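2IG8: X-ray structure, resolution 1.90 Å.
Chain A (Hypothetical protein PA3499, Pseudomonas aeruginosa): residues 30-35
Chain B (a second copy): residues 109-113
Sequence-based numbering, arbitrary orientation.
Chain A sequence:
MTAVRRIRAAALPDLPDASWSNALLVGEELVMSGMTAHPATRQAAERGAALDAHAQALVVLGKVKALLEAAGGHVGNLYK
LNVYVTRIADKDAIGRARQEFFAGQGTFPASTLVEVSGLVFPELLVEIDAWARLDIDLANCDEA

Chain A, residues 30-35: LVMSGM
Chain B (109-113) PASTL

Two extended segments from two copies of the protein run in roughly the same direction, their end-to-end directions 31° apart, and bury 227 Å² between them. Ser A33 lies opposite Ser B111 and Gly A34 opposite Thr B112, each pair with CA atoms 4.6 Å apart. Val A31 and Met A32 are in a strand (phi/psi -87/122 and -120/145), and Ser A33 and Gly A34 stay extended at -75/159 and -60/136. Across from them, Ala B110 (-64/159) opens a strand that continues through Ser B111 (-154/148) and Thr B112 (-129/134).

Two hydrogen bonds set the register. Ser A33 points its CB sideways, and chi1 m (-73°) places OG where Ser B111 N donates to it, at 2.9 Å and 162°; a side chain thus takes the acceptor role that a carbonyl often fills between strands. The next bond is backbone to backbone: Gly A34 N donates to Ser B111 O at 3.0 Å and 154°. Ser B111 turns its own CB away, chi1 t (-174°), and its OG is hydrogen-bonded elsewhere in the structure.

Thr B112, sideways with chi1 m (-60°), brings OG1 to 3.0 Å from Gly A34 N. Glycine suits this place, because an ideal CB there would point toward the partner and sit 2.8 Å from Thr B112 OG1, a clash. Thr B112 OG1 also hydrogen-bonds a water at 2.6 Å, and that water donates to Met A32 O at 3.1 Å, bridging the segments.

Beside these polar links lies a small apolar contact. Val A31, chi1 t (-177°), and Ala B110 both point toward the partner, with Val A31 CG1 3.8 Å from Ala B110 CB. The short methyl of Ala B110 fits close to the backbone, Ala B110 CB lying 3.7 Å from Met A32 C. Met A32 points its CA-to-CB bond away, with chi angles m, t, m (-68°, 175°, -84°).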

# COMPACT_ATOMS: atom_id res chain seq x y z
N LEU A 30 -6.70 0.18 13.08
CA LEU A 30 -7.51 -0.93 12.58
C LEU A 30 -6.96 -1.30 11.22
O LEU A 30 -7.15 -0.59 10.23
CB LEU A 30 -9.01 -0.60 12.48
CG LEU A 30 -9.85 -1.83 12.07
CD1 LEU A 30 -9.81 -2.93 13.16
CD2 LEU A 30 -11.29 -1.42 11.79
N VAL A 31 -6.23 -2.41 11.24
CA VAL A 31 -5.58 -2.98 10.05
C VAL A 31 -6.59 -3.88 9.35
O VAL A 31 -7.12 -4.81 9.97
CB VAL A 31 -4.32 -3.74 10.45
CG1 VAL A 31 -3.58 -4.28 9.21
CG2 VAL A 31 -3.38 -2.83 11.26
N MET A 32 -6.87 -3.59 8.08
CA MET A 32 -7.90 -4.30 7.31
C MET A 32 -7.32 -4.98 6.06
O MET A 32 -6.39 -4.47 5.45
CB MET A 32 -9.03 -3.34 6.92
CG MET A 32 -9.85 -2.87 8.13
SD MET A 32 -11.15 -1.63 7.88
CE MET A 32 -10.14 -0.16 7.94
N SER A 33 -7.88 -6.14 5.72
CA SER A 33 -7.61 -6.76 4.43
C SER A 33 -8.37 -5.99 3.37
O SER A 33 -9.33 -5.25 3.66
CB SER A 33 -8.03 -8.23 4.42
OG SER A 33 -7.15 -9.02 5.17
N GLY A 34 -7.93 -6.13 2.13
CA GLY A 34 -8.62 -5.54 0.99
C GLY A 34 -10.03 -6.09 0.92
O GLY A 34 -10.25 -7.30 1.10
N MET A 35 -10.99 -5.21 0.70
CA MET A 35 -12.39 -5.59 0.63
C MET A 35 -12.89 -5.50 -0.81
O MET A 35 -12.49 -4.61 -1.57
CB MET A 35 -13.23 -4.73 1.58
CG MET A 35 -13.02 -5.05 3.07
SD MET A 35 -13.65 -6.69 3.57
CE MET A 35 -12.14 -7.50 4.08
N PRO B 109 -1.75 -12.33 9.21
CA PRO B 109 -1.81 -10.91 8.89
C PRO B 109 -2.99 -10.55 7.98
O PRO B 109 -3.47 -11.38 7.21
CB PRO B 109 -0.50 -10.66 8.14
CG PRO B 109 0.42 -11.73 8.60
CD PRO B 109 -0.45 -12.92 8.81
N ALA B 110 -3.40 -9.29 8.01
CA ALA B 110 -4.32 -8.77 7.01
C ALA B 110 -3.60 -8.82 5.65
O ALA B 110 -2.38 -8.94 5.60
CB ALA B 110 -4.74 -7.34 7.34
N SER B 111 -4.37 -8.80 4.57
CA SER B 111 -3.78 -8.90 3.22
C SER B 111 -4.62 -8.27 2.14
O SER B 111 -5.85 -8.24 2.23
CB SER B 111 -3.57 -10.36 2.87
OG SER B 111 -2.88 -10.47 1.62
N THR B 112 -3.94 -7.75 1.13
CA THR B 112 -4.55 -7.42 -0.14
C THR B 112 -3.69 -8.07 -1.21
O THR B 112 -2.47 -7.97 -1.16
CB THR B 112 -4.60 -5.90 -0.36
OG1 THR B 112 -5.36 -5.31 0.71
CG2 THR B 112 -5.26 -5.56 -1.72
N LEU B 113 -4.33 -8.73 -2.17
CA LEU B 113 -3.61 -9.45 -3.23
C LEU B 113 -4.23 -9.01 -4.55
O LEU B 113 -5.44 -9.15 -4.73
CB LEU B 113 -3.79 -10.96 -3.04
CG LEU B 113 -2.92 -11.91 -3.90
CD1 LEU B 113 -2.77 -13.28 -3.25
CD2 LEU B 113 -3.56 -12.02 -5.28
O HOH W 1 -4.48 -5.25 3.14